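PDB 3HDQ: UDP-galactopyranose mutase from Deinococcus radiodurans, which probably catalyses the interconversion of UDP-galactopyranose and UDP-galactofuranose, using FAD as its cofactor, and binds UDP-galactose next to the flavin. Local coordinates for residues D161-K166 against D170-F175; Q118-P123 against V129-G134; T241-I246 against D262-F267. All coordinates share one frame; numbering follows the deposited sequence.

Followed from the N terminus, contact 2 closes first: a short loop and the first turn of helix 126-133 bring that helix back against strand 118-122, the edge strand, within this chain, of the mixed sheet. Contact 1 follows, folding helix 159-184 sharply onto itself. The two lie side by side, with D170 probably hydrogen-bonded to Y133, L171 packed on L132 and F175 on I122, and together they build part of the wall around the uridine. Contact 3 closes last, across strand 252-257 of the parallel sheet, beside the FAD adenine and about 41 and 47 Å from the centres of contacts 1 and 2. All three are in series; none nests or crosses.

Contact 1: D161-K166 against D170-F175; sequences DVVVSK and DLYNKF. With GDU (galactose-uridine-5'-diphosphate), chain K.
V164 and Y172 bring their CA atoms to within 5.9 Å, far closer than eight residues allow along a straight helix, which shows that helix 159-184 bends sharply between 161-166 and 170-175. The contact in the bend is apolar and buried. With chi1 at 174°, CG1 of V163 stands anti to the backbone N and meets the Y172 ring at its edge, in the ring plane, 3.6 Å from CD1. The same methyl also touches CB of Y172, and the two side chains cross at about a right angle. Each arm of the bend is braced from within. The carbonyl O of D161 is gripped from opposite faces by the backbone N of S165 and by its hydroxyl, OG lying 2.8 Å from D161 O. On the other arm K174 NZ forms a salt bridge to D170 OD1 at 3.0 Å, meeting the oxygen on its syn lone pair. A wider pi-type turn at 172-175 follows, and at its end the backbone O of F175 accepts N3 of the GDU uracil at 2.9 Å (N-H...O angle 154°), part of the observed substrate site. The F175 ring turns away from 161-166 to pack on A113 and V115 of strand 111-115 and on T128 of helix 126-133, while Y172 rests on P188 and V163 on F176, further along its own helix.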
loop_
_atom_site.group_PDB
_atom_site.type_symbol
_atom_site.label_atom_id
_atom_site.label_comp_id
_atom_site.label_asym_id
_atom_site.label_seq_id
_atom_site.Cartn_x
_atom_site.Cartn_y
_atom_site.Cartn_z
ATOM N N ASP A 161 -5.755 -30.315 31.070
ATOM C CA ASP A 161 -5.621 -31.758 30.888
ATOM C C ASP A 161 -4.553 -32.128 29.870
ATOM O O ASP A 161 -3.751 -33.023 30.132
ATOM C CB ASP A 161 -6.943 -32.400 30.437
ATOM C CG ASP A 161 -8.057 -32.256 31.455
ATOM O OD1 ASP A 161 -7.777 -31.959 32.640
ATOM O OD2 ASP A 161 -9.228 -32.442 31.056
ATOM N N VAL A 162 -4.558 -31.477 28.703
ATOM C CA VAL A 162 -3.663 -31.902 27.623
ATOM C C VAL A 162 -2.196 -31.773 28.004
ATOM O O VAL A 162 -1.370 -32.575 27.588
ATOM C CB VAL A 162 -3.878 -31.148 26.282
ATOM C CG1 VAL A 162 -4.486 -32.070 25.250
ATOM C CG2 VAL A 162 -4.703 -29.901 26.477
ATOM N N VAL A 163 -1.886 -30.762 28.801
ATOM C CA VAL A 163 -0.508 -30.495 29.179
ATOM C C VAL A 163 -0.084 -31.303 30.402
ATOM O O VAL A 163 0.900 -32.034 30.365
ATOM C CB VAL A 163 -0.300 -28.990 29.440
ATOM C CG1 VAL A 163 1.107 -28.718 29.988
ATOM C CG2 VAL A 163 -0.569 -28.207 28.157
ATOM N N VAL A 164 -0.844 -31.180 31.481
ATOM C CA VAL A 164 -0.488 -31.823 32.740
ATOM C C VAL A 164 -0.403 -33.356 32.609
ATOM O O VAL A 164 0.308 -34.011 33.353
ATOM C CB VAL A 164 -1.448 -31.378 33.868
ATOM C CG1 VAL A 164 -2.730 -32.227 33.883
ATOM C CG2 VAL A 164 -0.750 -31.413 35.200
ATOM N N SER A 165 -1.101 -33.917 31.632
ATOM C CA SER A 165 -1.100 -35.362 31.417
ATOM C C SER A 165 0.066 -35.838 30.553
ATOM O O SER A 165 0.245 -37.043 30.343
ATOM C CB SER A 165 -2.425 -35.811 30.777
ATOM O OG SER A 165 -2.506 -35.402 29.424
ATOM N N LYS A 166 0.850 -34.890 30.048
ATOM C CA LYS A 166 1.990 -35.223 29.197
ATOM C C LYS A 166 3.337 -34.849 29.808
ATOM O O LYS A 166 4.305 -35.607 29.689
ATOM C CB LYS A 166 1.833 -34.592 27.808
ATOM C CG LYS A 166 0.652 -35.144 27.033
ATOM C CD LYS A 166 0.559 -34.573 25.631
ATOM C CE LYS A 166 -0.765 -34.991 24.997
ATOM N NZ LYS A 166 -0.878 -34.549 23.586
ATOM N N ASP A 170 4.690 -29.175 37.089
ATOM C CA ASP A 170 5.699 -28.108 37.138
ATOM C C ASP A 170 5.954 -27.464 35.764
ATOM O O ASP A 170 6.011 -26.240 35.635
ATOM C CB ASP A 170 7.016 -28.616 37.727
ATOM C CG ASP A 170 7.970 -27.489 38.048
ATOM O OD1 ASP A 170 9.163 -27.577 37.684
ATOM O OD2 ASP A 170 7.517 -26.500 38.655
ATOM N N LEU A 171 6.107 -28.289 34.736
ATOM C CA LEU A 171 6.342 -27.775 33.395
ATOM C C LEU A 171 5.117 -27.013 32.905
ATOM O O LEU A 171 5.233 -25.997 32.214
ATOM C CB LEU A 171 6.716 -28.917 32.450
ATOM C CG LEU A 171 8.128 -29.443 32.715
ATOM C CD1 LEU A 171 8.400 -30.684 31.870
ATOM C CD2 LEU A 171 9.166 -28.331 32.449
ATOM N N TYR A 172 3.947 -27.507 33.298
ATOM C CA TYR A 172 2.684 -26.837 33.036
ATOM C C TYR A 172 2.639 -25.456 33.683
ATOM O O TYR A 172 2.222 -24.485 33.053
ATOM C CB TYR A 172 1.518 -27.700 33.539
ATOM C CG TYR A 172 0.189 -26.980 33.613
ATOM C CD1 TYR A 172 -0.595 -26.821 32.481
ATOM C CD2 TYR A 172 -0.287 -26.474 34.819
ATOM C CE1 TYR A 172 -1.819 -26.169 32.539
ATOM C CE2 TYR A 172 -1.509 -25.824 34.889
ATOM C CZ TYR A 172 -2.268 -25.674 33.741
ATOM O OH TYR A 172 -3.480 -25.035 33.785
ATOM N N ASN A 173 3.050 -25.362 34.943
ATOM C CA ASN A 173 3.014 -24.073 35.632
ATOM C C ASN A 173 4.037 -23.103 35.050
ATOM O O ASN A 173 3.837 -21.884 35.074
ATOM C CB ASN A 173 3.273 -24.222 37.132
ATOM C CG ASN A 173 2.157 -24.964 37.863
ATOM O OD1 ASN A 173 1.015 -25.031 37.408
ATOM N ND2 ASN A 173 2.495 -25.522 39.013
ATOM N N LYS A 174 5.131 -23.649 34.526
ATOM C CA LYS A 174 6.235 -22.819 34.061
ATOM C C LYS A 174 6.087 -22.274 32.641
ATOM O O LYS A 174 6.529 -21.160 32.366
ATOM C CB LYS A 174 7.574 -23.544 34.248
ATOM C CG LYS A 174 8.242 -23.142 35.542
ATOM C CD LYS A 174 9.248 -24.144 36.051
ATOM C CE LYS A 174 9.763 -23.685 37.423
ATOM N NZ LYS A 174 10.112 -24.832 38.313
ATOM N N PHE A 175 5.452 -23.046 31.761
ATOM C CA PHE A 175 5.334 -22.671 30.353
ATOM C C PHE A 175 3.898 -22.346 29.894
ATOM O O PHE A 175 3.710 -21.515 29.006
ATOM C CB PHE A 175 5.939 -23.764 29.453
ATOM C CG PHE A 175 7.439 -23.882 29.567
ATOM C CD1 PHE A 175 8.016 -24.633 30.578
ATOM C CD2 PHE A 175 8.270 -23.239 28.659
ATOM C CE1 PHE A 175 9.392 -24.729 30.688
ATOM C CE2 PHE A 175 9.649 -23.334 28.769
ATOM C CZ PHE A 175 10.208 -24.074 29.785
HETATM N N1 GDU K . 0.879 -21.410 24.925
HETATM C C2 GDU K . 1.506 -21.220 25.990
HETATM N N3 GDU K . 2.676 -20.877 26.324
HETATM C C4 GDU K . 3.475 -20.636 25.270
HETATM C C5 GDU K . 2.902 -20.806 23.913
HETATM C C6 GDU K . 1.613 -21.183 23.798
HETATM O O2 GDU K . 0.685 -21.436 27.129
HETATM O O4 GDU K . 4.635 -20.258 25.424
HETATM C C1D GDU K . -0.506 -21.783 24.854
HETATM C C2D GDU K . -1.574 -20.673 25.009
HETATM O O2D GDU K . -2.805 -21.169 25.521
HETATM C C3D GDU K . -1.693 -20.201 23.575
HETATM C C4D GDU K . -1.766 -21.562 22.885
HETATM O O4D GDU K . -0.873 -22.411 23.612
HETATM O O3D GDU K . -2.857 -19.400 23.390
HETATM C C5D GDU K . -1.651 -21.556 21.368
HETATM O O5D GDU K . -0.326 -21.049 21.122
HETATM P PA GDU K . 0.036 -20.198 19.820
HETATM O O1A GDU K . 1.520 -20.119 19.725
HETATM O O2A GDU K . -0.485 -20.920 18.648
HETATM O O3A GDU K . -0.503 -18.711 19.961
HETATM P PB GDU K . -0.868 -17.811 18.711
HETATM O O1B GDU K . -1.339 -16.571 19.375
HETATM O O2B GDU K . -1.971 -18.284 17.839
HETATM O O3B GDU K . 0.404 -17.393 17.824
HETATM C "C1'" GDU K . 0.552 -16.879 16.485
HETATM C "C2'" GDU K . 0.548 -18.060 15.492
HETATM C "C3'" GDU K . 1.547 -19.094 16.060
HETATM C "C4'" GDU K . 2.977 -18.486 15.941
HETATM C "C5'" GDU K . 2.977 -17.087 16.619
HETATM C "C6'" GDU K . 4.256 -16.253 16.321
HETATM O "O2'" GDU K . -0.779 -18.581 15.290
HETATM O "O3'" GDU K . 1.404 -20.335 15.332
HETATM O "O4'" GDU K . 3.308 -18.396 14.540
HETATM O "O5'" GDU K . 1.834 -16.207 16.429
HETATM O "O6'" GDU K . 5.223 -16.312 17.396
#

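Contact 2: Q118-P123 against V129-G134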
loop_
_atom_site.group_PDB
_atom_site.type_symbol
_atom_site.label_atom_id
_atom_site.label_comp_id
_atom_site.label_asym_id
_atom_site.label_seq_id
_atom_site.Cartn_x
_atom_site.Cartn_y
_atom_site.Cartn_z
ATOM N N GLN A 118 16.008 -17.584 31.940
ATOM C CA GLN A 118 16.697 -18.161 30.797
ATOM C C GLN A 118 15.789 -18.115 29.581
ATOM O O GLN A 118 14.565 -18.075 29.716
ATOM C CB GLN A 118 17.018 -19.630 31.059
ATOM C CG GLN A 118 17.873 -19.900 32.259
ATOM C CD GLN A 118 17.721 -21.338 32.730
ATOM O OE1 GLN A 118 17.043 -21.602 33.721
ATOM N NE2 GLN A 118 18.320 -22.274 32.000
ATOM N N LEU A 119 16.388 -18.166 28.394
ATOM C CA LEU A 119 15.624 -18.309 27.156
ATOM C C LEU A 119 15.666 -19.756 26.677
ATOM O O LEU A 119 16.705 -20.258 26.249
ATOM C CB LEU A 119 16.139 -17.349 26.083
ATOM C CG LEU A 119 15.982 -15.881 26.480
ATOM C CD1 LEU A 119 16.606 -14.957 25.430
ATOM C CD2 LEU A 119 14.508 -15.549 26.707
ATOM N N LEU A 120 14.520 -20.419 26.765
ATOM C CA LEU A 120 14.429 -21.852 26.541
ATOM C C LEU A 120 13.487 -22.161 25.394
ATOM O O LEU A 120 12.487 -21.485 25.228
ATOM C CB LEU A 120 13.916 -22.526 27.824
ATOM C CG LEU A 120 14.917 -23.134 28.814
ATOM C CD1 LEU A 120 16.311 -22.545 28.645
ATOM C CD2 LEU A 120 14.413 -22.972 30.247
ATOM N N PRO A 121 13.781 -23.215 24.618
ATOM C CA PRO A 121 12.909 -23.578 23.500
ATOM C C PRO A 121 11.484 -23.905 23.947
ATOM O O PRO A 121 11.279 -24.638 24.922
ATOM C CB PRO A 121 13.569 -24.845 22.931
ATOM C CG PRO A 121 14.970 -24.817 23.433
ATOM C CD PRO A 121 14.923 -24.135 24.755
ATOM N N ILE A 122 10.519 -23.336 23.236
ATOM C CA ILE A 122 9.128 -23.779 23.281
ATOM C C ILE A 122 8.782 -23.986 21.816
ATOM O O ILE A 122 9.121 -23.142 20.987
ATOM C CB ILE A 122 8.207 -22.711 23.934
ATOM C CG1 ILE A 122 6.755 -23.177 23.964
ATOM C CG2 ILE A 122 8.314 -21.371 23.215
ATOM C CD1 ILE A 122 6.405 -23.979 25.188
ATOM N N PRO A 123 8.166 -25.125 21.462
ATOM C CA PRO A 123 7.685 -26.256 22.268
ATOM C C PRO A 123 8.727 -26.806 23.245
ATOM O O PRO A 123 9.917 -26.787 22.949
ATOM C CB PRO A 123 7.377 -27.331 21.216
ATOM C CG PRO A 123 7.180 -26.623 19.971
ATOM C CD PRO A 123 8.041 -25.394 20.020
ATOM N N VAL A 129 14.171 -29.270 28.857
ATOM C CA VAL A 129 14.201 -29.968 30.138
ATOM C C VAL A 129 15.624 -30.004 30.733
ATOM O O VAL A 129 15.831 -29.625 31.886
ATOM C CB VAL A 129 13.635 -31.393 29.999
ATOM C CG1 VAL A 129 13.759 -32.159 31.315
ATOM C CG2 VAL A 129 12.180 -31.330 29.529
ATOM N N ASN A 130 16.598 -30.450 29.947
ATOM C CA ASN A 130 17.967 -30.467 30.422
ATOM C C ASN A 130 18.409 -29.096 30.933
ATOM O O ASN A 130 18.957 -28.983 32.018
ATOM C CB ASN A 130 18.911 -31.002 29.338
ATOM C CG ASN A 130 18.822 -32.524 29.187
ATOM O OD1 ASN A 130 18.369 -33.222 30.099
ATOM N ND2 ASN A 130 19.253 -33.039 28.039
ATOM N N ARG A 131 18.138 -28.045 30.172
ATOM C CA ARG A 131 18.625 -26.733 30.546
ATOM C C ARG A 131 17.917 -26.184 31.775
ATOM O O ARG A 131 18.533 -25.494 32.598
ATOM C CB ARG A 131 18.558 -25.751 29.363
ATOM C CG ARG A 131 19.546 -26.076 28.231
ATOM C CD ARG A 131 19.448 -25.078 27.078
ATOM N NE ARG A 131 19.703 -23.719 27.552
ATOM C CZ ARG A 131 19.313 -22.607 26.933
ATOM N NH1 ARG A 131 18.636 -22.662 25.784
ATOM N NH2 ARG A 131 19.602 -21.429 27.474
ATOM N N LEU A 132 16.630 -26.496 31.907
ATOM C CA LEU A 132 15.831 -25.954 32.998
ATOM C C LEU A 132 16.243 -26.544 34.345
ATOM O O LEU A 132 16.381 -25.815 35.327
ATOM C CB LEU A 132 14.329 -26.186 32.760
ATOM C CG LEU A 132 13.402 -25.571 33.824
ATOM C CD1 LEU A 132 13.457 -24.054 33.771
ATOM C CD2 LEU A 132 11.967 -26.046 33.670
ATOM N N TYR A 133 16.438 -27.862 34.388
ATOM C CA TYR A 133 16.677 -28.565 35.654
ATOM C C TYR A 133 18.142 -28.959 35.865
ATOM O O TYR A 133 18.499 -29.526 36.901
ATOM C CB TYR A 133 15.821 -29.828 35.733
ATOM C CG TYR A 133 14.327 -29.597 35.738
ATOM C CD1 TYR A 133 13.731 -28.772 36.693
ATOM C CD2 TYR A 133 13.502 -30.231 34.811
ATOM C CE1 TYR A 133 12.352 -28.559 36.706
ATOM C CE2 TYR A 133 12.120 -30.023 34.821
ATOM C CZ TYR A 133 11.559 -29.191 35.771
ATOM O OH TYR A 133 10.207 -28.992 35.798
ATOM N N GLY A 134 18.984 -28.668 34.876
ATOM C CA GLY A 134 20.379 -29.070 34.918
ATOM C C GLY A 134 20.582 -30.568 34.730
ATOM O O GLY A 134 21.498 -31.147 35.312
HETATM O O HOH W 1 15.983 -23.206 35.976
HETATM O O HOH W 2 18.951 -19.336 24.898
#
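Q118 and R131 each reach across to a backbone carbonyl of the other segment, joining strand 118-122 to helix 126-133, which runs nearly antiparallel to it (153° between the short axes). The extended Q118 side chain brings NE2 to 3.3 Å from R131 O, a carbonyl in the last turn of the helix. The bond is straight at the hydrogen (166°), and R131 O lies in the Q118 amide plane, yet the donor stands above the carbonyl plane and away from the lone pairs. The other end of the amide is engaged through a water, which lies 3.0 Å from Q118 OE1 and 2.7 Å from L132 O. Going the other way, R131 bends at chi3 (58°), bringing NH1 to 3.1 Å from L119 O in a weak bond; a second water donates to the same L119 O at 2.8 Å. Between these polar links L120 packs on the helix with both methyls: CD1 sits over the centre of one guanidinium face, 3.5 Å from R131 CZ, while CD2 meets L132 CD1 at 3.8 Å. P121 O takes the hydroxyl of T128, fastening the start of the helix to the strand as well. The arrangement is a strand-loop-helix unit at the edge of the mixed sheet, and within the strand I122, followed by the cis peptide to P123, touches GDU in the substrate pocket.

Contact 3: T241-I246 against D262-F267. With FAD (flavin-adenine dinucleotide), chain L.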
loop_
_atom_site.group_PDB
_atom_site.type_symbol
_atom_site.label_atom_id
_atom_site.label_comp_id
_atom_site.label_asym_id
_atom_site.label_seq_id
_atom_site.Cartn_x
_atom_site.Cartn_y
_atom_site.Cartn_z
ATOM N N THR A 241 -14.894 0.600 4.140
ATOM C CA THR A 241 -16.320 0.385 3.906
ATOM C C THR A 241 -16.926 -0.814 4.653
ATOM O O THR A 241 -16.660 -1.961 4.326
ATOM C CB THR A 241 -16.592 0.222 2.401
ATOM O OG1 THR A 241 -16.080 1.360 1.692
ATOM C CG2 THR A 241 -18.079 0.071 2.134
ATOM N N ASP A 242 -17.748 -0.541 5.660
ATOM C CA ASP A 242 -18.552 -1.589 6.286
ATOM C C ASP A 242 -19.589 -2.036 5.270
ATOM O O ASP A 242 -20.264 -1.192 4.685
ATOM C CB ASP A 242 -19.253 -1.044 7.534
ATOM C CG ASP A 242 -19.804 -2.150 8.434
ATOM O OD1 ASP A 242 -20.687 -2.916 7.991
ATOM O OD2 ASP A 242 -19.352 -2.243 9.595
ATOM N N TYR A 243 -19.725 -3.343 5.046
ATOM C CA TYR A 243 -20.674 -3.816 4.035
ATOM C C TYR A 243 -22.053 -3.225 4.285
ATOM O O TYR A 243 -22.809 -2.956 3.348
ATOM C CB TYR A 243 -20.751 -5.344 3.966
ATOM C CG TYR A 243 -21.549 -5.986 5.084
ATOM C CD1 TYR A 243 -22.842 -6.445 4.873
ATOM C CD2 TYR A 243 -20.998 -6.142 6.348
ATOM C CE1 TYR A 243 -23.573 -7.037 5.909
ATOM C CE2 TYR A 243 -21.708 -6.728 7.381
ATOM C CZ TYR A 243 -22.996 -7.173 7.159
ATOM O OH TYR A 243 -23.690 -7.752 8.197
ATOM N N ARG A 244 -22.369 -3.001 5.549
ATOM C CA ARG A 244 -23.671 -2.455 5.894
ATOM C C ARG A 244 -23.910 -1.042 5.355
ATOM O O ARG A 244 -25.044 -0.674 5.080
ATOM C CB ARG A 244 -23.899 -2.534 7.400
ATOM C CG ARG A 244 -23.974 -3.977 7.885
ATOM C CD ARG A 244 -24.205 -4.063 9.382
ATOM N NE ARG A 244 -23.042 -3.624 10.150
ATOM C CZ ARG A 244 -22.340 -4.408 10.963
ATOM N NH1 ARG A 244 -22.689 -5.683 11.122
ATOM N NH2 ARG A 244 -21.298 -3.914 11.626
ATOM N N GLU A 245 -22.853 -0.257 5.175
ATOM C CA GLU A 245 -23.017 1.070 4.581
ATOM C C GLU A 245 -23.382 0.980 3.096
ATOM O O GLU A 245 -23.711 1.986 2.477
ATOM C CB GLU A 245 -21.758 1.920 4.755
ATOM C CG GLU A 245 -21.268 2.050 6.192
ATOM C CD GLU A 245 -19.937 2.776 6.280
ATOM O OE1 GLU A 245 -18.891 2.110 6.429
ATOM O OE2 GLU A 245 -19.933 4.016 6.168
ATOM N N ILE A 246 -23.373 -0.235 2.551
ATOM C CA ILE A 246 -23.430 -0.428 1.104
ATOM C C ILE A 246 -24.529 -1.396 0.651
ATOM O O ILE A 246 -25.061 -1.275 -0.454
ATOM C CB ILE A 246 -22.042 -0.893 0.590
ATOM C CG1 ILE A 246 -21.478 0.140 -0.369
ATOM C CG2 ILE A 246 -22.060 -2.315 0.023
ATOM C CD1 ILE A 246 -21.361 1.484 0.281
ATOM N N ASP A 262 -21.540 -13.239 15.212
ATOM C CA ASP A 262 -22.558 -12.703 16.101
ATOM C C ASP A 262 -23.056 -11.368 15.559
ATOM O O ASP A 262 -24.258 -11.121 15.527
ATOM C CB ASP A 262 -22.092 -12.617 17.568
ATOM C CG ASP A 262 -20.772 -11.866 17.737
ATOM O OD1 ASP A 262 -20.083 -11.611 16.727
ATOM O OD2 ASP A 262 -20.422 -11.532 18.888
ATOM N N ALA A 263 -22.128 -10.541 15.087
ATOM C CA ALA A 263 -22.449 -9.214 14.566
ATOM C C ALA A 263 -23.327 -9.283 13.331
ATOM O O ALA A 263 -24.182 -8.426 13.128
ATOM C CB ALA A 263 -21.173 -8.427 14.253
ATOM N N PHE A 264 -23.114 -10.293 12.498
ATOM C CA PHE A 264 -23.912 -10.416 11.287
ATOM C C PHE A 264 -25.386 -10.551 11.654
ATOM O O PHE A 264 -26.262 -10.029 10.967
ATOM C CB PHE A 264 -23.457 -11.607 10.454
ATOM C CG PHE A 264 -24.169 -11.729 9.145
ATOM C CD1 PHE A 264 -23.691 -11.073 8.018
ATOM C CD2 PHE A 264 -25.318 -12.491 9.035
ATOM C CE1 PHE A 264 -24.352 -11.182 6.809
ATOM C CE2 PHE A 264 -25.981 -12.602 7.828
ATOM C CZ PHE A 264 -25.497 -11.946 6.717
ATOM N N PHE A 265 -25.648 -11.250 12.752
ATOM C CA PHE A 265 -27.009 -11.490 13.183
ATOM C C PHE A 265 -27.363 -10.591 14.373
ATOM O O PHE A 265 -28.124 -10.982 15.261
ATOM C CB PHE A 265 -27.207 -12.975 13.508
ATOM C CG PHE A 265 -27.099 -13.879 12.302
ATOM C CD1 PHE A 265 -25.988 -14.694 12.118
ATOM C CD2 PHE A 265 -28.110 -13.911 11.347
ATOM C CE1 PHE A 265 -25.890 -15.521 11.011
ATOM C CE2 PHE A 265 -28.019 -14.744 10.231
ATOM C CZ PHE A 265 -26.910 -15.549 10.066
ATOM N N ASP A 266 -26.801 -9.386 14.378
ATOM C CA ASP A 266 -27.165 -8.347 15.342
ATOM C C ASP A 266 -27.105 -8.808 16.802
ATOM O O ASP A 266 -27.906 -8.366 17.627
ATOM C CB ASP A 266 -28.565 -7.793 15.036
ATOM C CG ASP A 266 -28.629 -7.039 13.707
ATOM O OD1 ASP A 266 -27.619 -6.421 13.298
ATOM O OD2 ASP A 266 -29.708 -7.055 13.072
ATOM N N PHE A 267 -26.160 -9.692 17.114
ATOM C CA PHE A 267 -25.984 -10.181 18.482
ATOM C C PHE A 267 -27.304 -10.663 19.087
ATOM O O PHE A 267 -27.521 -10.559 20.295
ATOM C CB PHE A 267 -25.345 -9.091 19.352
ATOM C CG PHE A 267 -24.154 -8.421 18.702
ATOM C CD1 PHE A 267 -22.897 -9.016 18.731
ATOM C CD2 PHE A 267 -24.297 -7.204 18.045
ATOM C CE1 PHE A 267 -21.801 -8.404 18.125
ATOM C CE2 PHE A 267 -23.210 -6.583 17.441
ATOM C CZ PHE A 267 -21.956 -7.186 17.476
HETATM P PA FAD L . -9.320 -11.826 8.747
HETATM O O1A FAD L . -7.957 -11.560 8.483
HETATM O O2A FAD L . -9.619 -11.454 10.068
HETATM O O5B FAD L . -10.131 -10.966 7.749
HETATM C C5B FAD L . -11.488 -10.738 7.826
HETATM C C4B FAD L . -11.729 -9.354 7.321
HETATM O O4B FAD L . -13.080 -9.063 7.359
HETATM C C3B FAD L . -11.063 -8.364 8.246
HETATM O O3B FAD L . -10.054 -7.640 7.625
HETATM C C2B FAD L . -12.167 -7.452 8.667
HETATM O O2B FAD L . -11.727 -6.149 8.631
HETATM C C1B FAD L . -13.239 -7.728 7.655
HETATM N N9A FAD L . -14.562 -7.387 8.169
HETATM C C8A FAD L . -15.164 -7.814 9.285
HETATM N N7A FAD L . -16.345 -7.262 9.393
HETATM C C5A FAD L . -16.530 -6.466 8.352
HETATM C C6A FAD L . -17.560 -5.647 7.950
HETATM N N6A FAD L . -18.696 -5.669 8.559
HETATM N N1A FAD L . -17.461 -4.932 6.810
HETATM C C2A FAD L . -16.339 -5.006 6.066
HETATM N N3A FAD L . -15.330 -5.810 6.460
HETATM C C4A FAD L . -15.408 -6.520 7.583
HETATM N N1 FAD L . -1.580 -17.674 11.167
HETATM C C2 FAD L . -0.557 -18.417 10.731
HETATM O O2 FAD L . -0.715 -19.278 9.918
HETATM N N3 FAD L . 0.660 -18.168 11.223
HETATM C C4 FAD L . 0.847 -17.185 12.136
HETATM O O4 FAD L . 1.921 -16.953 12.580
HETATM C C4X FAD L . -0.201 -16.461 12.570
HETATM N N5 FAD L . -0.003 -15.497 13.492
HETATM C C5X FAD L . -1.052 -14.769 13.923
HETATM C C6 FAD L . -0.839 -13.780 14.852
HETATM C C7 FAD L . -1.894 -13.033 15.296
HETATM C C7M FAD L . -1.683 -11.974 16.298
HETATM C C8 FAD L . -3.148 -13.257 14.808
HETATM C C8M FAD L . -4.258 -12.425 15.330
HETATM C C9 FAD L . -3.358 -14.246 13.868
HETATM C C9A FAD L . -2.313 -15.015 13.422
HETATM N N10 FAD L . -2.498 -15.991 12.487
HETATM C C10 FAD L . -1.431 -16.709 12.078
HETATM C "C1'" FAD L . -3.851 -16.369 12.008
HETATM C "C2'" FAD L . -4.305 -15.583 10.800
HETATM O "O2'" FAD L . -4.366 -14.262 11.202
HETATM C "C3'" FAD L . -5.687 -15.991 10.300
HETATM O "O3'" FAD L . -5.772 -17.262 9.828
HETATM C "C4'" FAD L . -6.014 -15.279 9.038
HETATM O "O4'" FAD L . -5.318 -14.074 9.122
HETATM C "C5'" FAD L . -7.504 -15.118 8.972
HETATM O "O5'" FAD L . -8.017 -14.882 7.714
HETATM P P FAD L . -9.499 -14.441 7.586
HETATM O O1P FAD L . -9.744 -14.020 6.263
HETATM O O2P FAD L . -10.292 -15.575 7.874
HETATM O O3P FAD L . -9.766 -13.319 8.637
#
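The aromatic side chains of Y243 and F264 cross at about a right angle, Y243 OH lying 3.3 Å from F264 CD1 in an oblique approach. One face of the Y243 ring is covered by its neighbour R244, whose CG lies 3.4 Å above the plane toward the rim. At the ring's edge is the FAD adenine, C6A in the plane and N6A 3.2 Å from CD2 of Y243. The adenine amino group also lies over one face of the R244 guanidinium. F264 in turn lays CD2 over the centre of the F265 ring, and it meets F361 edge-to-face. A chi1 of 77° sets the Y243 ring between its own backbone N and carbonyl carbon, from where it spans the gap between adenine and F264. In this Rossmann-like part of the fold, 241-246 is the loop leaving strand 235-239 at the edge of the parallel sheet, and 262-267 ends the short helix after strand 252-257 in a Schellman motif with D266, at positive phi, as its C-prime residue. The loop holds the adenine through Y243 N, which donates to FAD N1A at 3.3 Å (161°), and through a weak bond from N6A to D242 OD1 at 3.4 Å. D242 OD1 also accepts R244 N at 3.0 Å on its anti lone pair, making an Asx turn, and R244 NE lies near it in charge alone. D242 OD2 pairs with R60. Replacing D242 by an alanine removes the carboxylate and is likely to undo the Asx turn, leaving R60, R244 N and the adenine amino group each without this partner. E245 OE1 accepts D242 N, while its OE2 forms salt bridges to K236 and R54 of the second subunit.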